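PDB 5XG9: unconventional myosin IB from Entamoeba histolytica, which is probably an actin-based motor of the class I myosins, whose SH3 domain probably binds proline-rich partner proteins. Local coordinates for residues A[36-41]-A[49-54]. Residues are numbered along the deposited sequence; the frame is centred on the assembly and turned at random.
Sequences EGWWKG and WIPNNY. With PEU (2,5,8,11,14,17,20,23,26,29,32,35,38,41,44,47,50,53,56,59,62,65,68,71,74,77,80-heptacosaoxadooctacontan-82-ol), chain J.
The indole of Trp-49 is sandwiched: Lys-40 lies over one face, its CB 3.7 Å from the six-membered ring centroid in a CH-pi contact, and the polyether chain covers the opposite face, CAI 3.5 Å from Trp-49 CD2. Backbone of Trp-38 and Trp-39 meets the ring edge, with Trp-38 O 3.4 Å from Trp-49 CZ3. The Trp-38 ring has polyether OAH over one face and Pro-51 CA over the other, toward the rim; Trp-38 CZ3 is 3.9 Å from Pro-51 CD, and Ile-50 N lies in plane at the ring edge. On the other side of the sheet, Asn-52 sets CB centrally over the Trp-39 indole, its amide plane turned 66° from the ring. Trp-39 and Ile-50 form an antiparallel hydrogen-bonded pair (Trp-39 N to Ile-50 O 3.0 Å, Ile-50 N to Trp-39 O 2.8 Å); beyond the last bridge, Asn-52 N, opening a 3-10 segment, donates to Gly-37 O. Trp-38, Pro-51 and Tyr-54 probably correspond to the tryptophan, proline and a tyrosine of the SH3 peptide groove, and the polyether probably marks that surface. Lys-40 NZ turns to a salt bridge with Glu-33. Strand 38-43 runs between 28-35 and the outer strand 46-51, while Ile-50 packs inward on Ile-31 and on Val-55 of strand 55-57.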
ATOM      1  N   GLU A  36      -2.092   4.367 -11.566  1.00 17.36           N
ATOM      2  CA  GLU A  36      -0.834   5.158 -11.817  1.00 18.31           C
ATOM      3  C   GLU A  36      -0.056   5.379 -10.514  1.00 18.89           C
ATOM      4  O   GLU A  36       0.316   4.423  -9.910  1.00 18.39           O
ATOM      5  CB  GLU A  36      -1.075   6.458 -12.637  1.00 20.10           C
ATOM      6  CG  GLU A  36      -1.748   6.160 -13.996  1.00 25.81           C
ATOM      7  CD  GLU A  36      -1.867   7.364 -14.917  1.00 30.95           C
ATOM      8  OE1 GLU A  36      -2.246   7.178 -16.078  1.00 40.70           O
ATOM      9  OE2 GLU A  36      -1.680   8.497 -14.458  1.00 40.06           O
ATOM     10  N   GLY A  37       0.117   6.626 -10.046  1.00 17.31           N
ATOM     11  CA  GLY A  37       0.894   6.897  -8.832  1.00 18.38           C
ATOM     12  C   GLY A  37       0.295   6.501  -7.478  1.00 17.42           C
ATOM     13  O   GLY A  37       1.052   6.474  -6.469  1.00 15.94           O
ATOM     14  N   TRP A  38      -1.011   6.195  -7.433  1.00 17.32           N
ATOM     15  CA  TRP A  38      -1.697   5.802  -6.215  1.00 17.49           C
ATOM     16  C   TRP A  38      -2.164   4.353  -6.420  1.00 16.89           C
ATOM     17  O   TRP A  38      -2.785   4.004  -7.470  1.00 15.26           O
ATOM     18  CB  TRP A  38      -2.905   6.655  -5.968  1.00 19.72           C
ATOM     19  CG  TRP A  38      -2.604   8.069  -5.483  1.00 19.17           C
ATOM     20  CD1 TRP A  38      -2.529   9.204  -6.259  1.00 22.03           C
ATOM     21  CD2 TRP A  38      -2.330   8.452  -4.173  1.00 20.27           C
ATOM     22  NE1 TRP A  38      -2.257  10.301  -5.459  1.00 22.94           N
ATOM     23  CE2 TRP A  38      -2.118   9.867  -4.171  1.00 19.85           C
ATOM     24  CE3 TRP A  38      -2.285   7.768  -2.962  1.00 18.71           C
ATOM     25  CZ2 TRP A  38      -1.892  10.572  -3.002  1.00 21.03           C
ATOM     26  CZ3 TRP A  38      -2.046   8.439  -1.823  1.00 20.94           C
ATOM     27  CH2 TRP A  38      -1.825   9.852  -1.843  1.00 21.16           C
ATOM     28  N   TRP A  39      -1.796   3.510  -5.454  1.00 14.94           N
ATOM     29  CA  TRP A  39      -2.217   2.125  -5.441  1.00 15.54           C
ATOM     30  C   TRP A  39      -3.126   1.884  -4.302  1.00 13.15           C
ATOM     31  O   TRP A  39      -2.977   2.492  -3.265  1.00 15.59           O
ATOM     32  CB  TRP A  39      -1.026   1.164  -5.357  1.00 17.14           C
ATOM     33  CG  TRP A  39      -0.100   1.235  -6.607  1.00 17.04           C
ATOM     34  CD1 TRP A  39      -0.324   1.903  -7.794  1.00 19.32           C
ATOM     35  CD2 TRP A  39       1.156   0.555  -6.776  1.00 18.38           C
ATOM     36  NE1 TRP A  39       0.703   1.682  -8.668  1.00 18.52           N
ATOM     37  CE2 TRP A  39       1.625   0.865  -8.075  1.00 18.58           C
ATOM     38  CE3 TRP A  39       1.938  -0.267  -5.947  1.00 19.74           C
ATOM     39  CZ2 TRP A  39       2.828   0.378  -8.572  1.00 21.59           C
ATOM     40  CZ3 TRP A  39       3.157  -0.745  -6.430  1.00 23.33           C
ATOM     41  CH2 TRP A  39       3.577  -0.432  -7.754  1.00 22.93           C
ATOM     42  N   LYS A  40      -4.093   0.983  -4.454  1.00 14.53           N
ATOM     43  CA  LYS A  40      -5.003   0.705  -3.338  1.00 16.05           C
ATOM     44  C   LYS A  40      -4.508  -0.508  -2.540  1.00 17.13           C
ATOM     45  O   LYS A  40      -4.332  -1.593  -3.071  1.00 17.05           O
ATOM     46  CB  LYS A  40      -6.458   0.454  -3.810  1.00 17.87           C
ATOM     47  CG  LYS A  40      -7.406   0.498  -2.592  1.00 21.98           C
ATOM     48  CD  LYS A  40      -8.869   0.778  -2.988  1.00 29.47           C
ATOM     49  CE  LYS A  40      -9.479  -0.479  -3.574  1.00 33.94           C
ATOM     50  NZ  LYS A  40     -10.837  -0.158  -4.159  1.00 33.37           N
ATOM     51  N   GLY A  41      -4.232  -0.293  -1.258  1.00 18.75           N
ATOM     52  CA  GLY A  41      -3.662  -1.303  -0.403  1.00 18.31           C
ATOM     53  C   GLY A  41      -4.558  -1.804   0.718  1.00 19.83           C
ATOM     54  O   GLY A  41      -5.526  -1.136   1.117  1.00 17.01           O
ATOM     55  N   TRP A  49      -5.758   4.039  -0.127  1.00 15.84           N
ATOM     56  CA  TRP A  49      -4.842   4.341  -1.248  1.00 15.20           C
ATOM     57  C   TRP A  49      -3.532   4.747  -0.647  1.00 14.83           C
ATOM     58  O   TRP A  49      -3.518   5.434   0.401  1.00 14.30           O
ATOM     59  CB  TRP A  49      -5.401   5.456  -2.126  1.00 15.54           C
ATOM     60  CG  TRP A  49      -6.604   5.005  -2.937  1.00 17.80           C
ATOM     61  CD1 TRP A  49      -7.916   5.077  -2.550  1.00 22.17           C
ATOM     62  CD2 TRP A  49      -6.590   4.398  -4.209  1.00 19.13           C
ATOM     63  NE1 TRP A  49      -8.726   4.535  -3.521  1.00 21.43           N
ATOM     64  CE2 TRP A  49      -7.943   4.099  -4.548  1.00 20.95           C
ATOM     65  CE3 TRP A  49      -5.585   4.023  -5.084  1.00 16.10           C
ATOM     66  CZ2 TRP A  49      -8.295   3.511  -5.748  1.00 19.04           C
ATOM     67  CZ3 TRP A  49      -5.931   3.461  -6.288  1.00 19.14           C
ATOM     68  CH2 TRP A  49      -7.288   3.199  -6.624  1.00 17.73           C
ATOM     69  N   ILE A  50      -2.460   4.362  -1.309  1.00 14.12           N
ATOM     70  CA  ILE A  50      -1.085   4.665  -0.866  1.00 15.11           C
ATOM     71  C   ILE A  50      -0.250   5.253  -1.998  1.00 15.98           C
ATOM     72  O   ILE A  50      -0.417   4.903  -3.150  1.00 14.02           O
ATOM     73  CB  ILE A  50      -0.342   3.412  -0.319  1.00 16.97           C
ATOM     74  CG1 ILE A  50      -0.168   2.363  -1.390  1.00 17.10           C
ATOM     75  CG2 ILE A  50      -1.108   2.848   0.901  1.00 14.24           C
ATOM     76  CD1 ILE A  50       0.726   1.195  -0.985  1.00 20.13           C
ATOM     77  N   PRO A  51       0.728   6.092  -1.662  1.00 14.34           N
ATOM     78  CA  PRO A  51       1.597   6.663  -2.731  1.00 15.62           C
ATOM     79  C   PRO A  51       2.656   5.680  -3.127  1.00 13.86           C
ATOM     80  O   PRO A  51       3.388   5.230  -2.282  1.00 16.38           O
ATOM     81  CB  PRO A  51       2.250   7.871  -2.067  1.00 15.72           C
ATOM     82  CG  PRO A  51       2.104   7.585  -0.559  1.00 16.35           C
ATOM     83  CD  PRO A  51       1.005   6.615  -0.322  1.00 16.88           C
ATOM     84  N   ASN A  52       2.749   5.322  -4.411  1.00 13.84           N
ATOM     85  CA  ASN A  52       3.603   4.237  -4.798  1.00 14.33           C
ATOM     86  C   ASN A  52       5.114   4.515  -4.659  1.00 14.50           C
ATOM     87  O   ASN A  52       5.905   3.543  -4.570  1.00 16.45           O
ATOM     88  CB  ASN A  52       3.217   3.550  -6.117  1.00 15.12           C
ATOM     89  CG  ASN A  52       3.698   4.314  -7.383  1.00 19.80           C
ATOM     90  OD1 ASN A  52       4.646   5.111  -7.321  1.00 21.67           O
ATOM     91  ND2 ASN A  52       2.965   4.165  -8.470  1.00 19.53           N
ATOM     92  N   ASN A  53       5.493   5.779  -4.498  1.00 14.59           N
ATOM     93  CA  ASN A  53       6.896   6.117  -4.321  1.00 15.98           C
ATOM     94  C   ASN A  53       7.363   5.724  -2.889  1.00 16.81           C
ATOM     95  O   ASN A  53       8.573   5.723  -2.630  1.00 17.27           O
ATOM     96  CB  ASN A  53       7.231   7.625  -4.590  1.00 16.44           C
ATOM     97  CG  ASN A  53       6.233   8.601  -3.926  1.00 17.30           C
ATOM     98  OD1 ASN A  53       4.985   8.427  -3.985  1.00 17.96           O
ATOM     99  ND2 ASN A  53       6.756   9.709  -3.424  1.00 17.69           N
ATOM    100  N   TYR A  54       6.429   5.474  -1.971  1.00 14.05           N
ATOM    101  CA  TYR A  54       6.806   5.066  -0.654  1.00 14.37           C
ATOM    102  C   TYR A  54       7.134   3.579  -0.485  1.00 16.63           C
ATOM    103  O   TYR A  54       7.566   3.153   0.606  1.00 15.43           O
ATOM    104  CB  TYR A  54       5.755   5.443   0.326  1.00 14.33           C
ATOM    105  CG  TYR A  54       5.624   6.903   0.657  1.00 15.18           C
ATOM    106  CD1 TYR A  54       5.429   7.869  -0.357  1.00 14.86           C
ATOM    107  CD2 TYR A  54       5.703   7.357   1.990  1.00 14.79           C
ATOM    108  CE1 TYR A  54       5.234   9.213  -0.026  1.00 16.26           C
ATOM    109  CE2 TYR A  54       5.505   8.701   2.318  1.00 15.86           C
ATOM    110  CZ  TYR A  54       5.271   9.616   1.296  1.00 15.60           C
ATOM    111  OH  TYR A  54       5.068  10.952   1.627  1.00 21.17           O
TER
HETATM  112  OAB PEU J 102      -5.545  13.739  -3.856  1.00 53.02           O
HETATM  113  CAC PEU J 102      -5.594  12.390  -3.396  1.00 48.28           C
HETATM  114  CAD PEU J 102      -6.902  11.748  -3.845  1.00 51.81           C
HETATM  115  OAE PEU J 102      -7.588  11.225  -2.709  1.00 52.65           O
HETATM  116  CAF PEU J 102      -6.966  10.041  -2.213  1.00 44.69           C
HETATM  117  CAG PEU J 102      -7.216   8.892  -3.183  1.00 38.62           C
HETATM  118  OAH PEU J 102      -6.165   8.846  -4.145  1.00 34.22           O
HETATM  119  CAI PEU J 102      -6.311   7.742  -5.037  1.00 37.94           C
HETATM  120  CAJ PEU J 102      -6.817   8.243  -6.385  1.00 38.46           C
HETATM  121  OAK PEU J 102      -8.238   8.125  -6.431  1.00 42.27           O
HETATM  122  CAL PEU J 102      -8.652   7.024  -7.239  1.00 44.18           C
HETATM  123  CAM PEU J 102      -8.381   7.340  -8.705  1.00 45.29           C
HETATM  124  OAN PEU J 102      -8.726   8.697  -8.971  1.00 40.34           O
HETATM  125  CAO PEU J 102      -7.661   9.399  -9.610  1.00 34.34           C
HETATM  126  CAP PEU J 102      -7.957   9.524 -11.099  1.00 30.36           C
HETATM  127  OAQ PEU J 102      -7.240   8.519 -11.813  1.00 28.21           O
HETATM  128  CAR PEU J 102      -7.119   8.838 -13.198  1.00 29.06           C
HETATM  129  CAS PEU J 102      -5.650   8.806 -13.601  1.00 30.14           C
HETATM  130  OAT PEU J 102      -5.104  10.120 -13.510  1.00 33.87           O
HETATM  131  CAU PEU J 102      -3.678  10.105 -13.548  1.00 43.49           C
HETATM  132  CAV PEU J 102      -3.170  11.449 -14.053  1.00 45.46           C
HETATM  133  OAW PEU J 102      -4.090  12.474 -13.685  1.00 55.72           O
HETATM  134  CAX PEU J 102      -4.192  12.612 -12.270  1.00 64.76           C
HETATM  135  CAY PEU J 102      -5.644  12.876 -11.888  1.00 72.29           C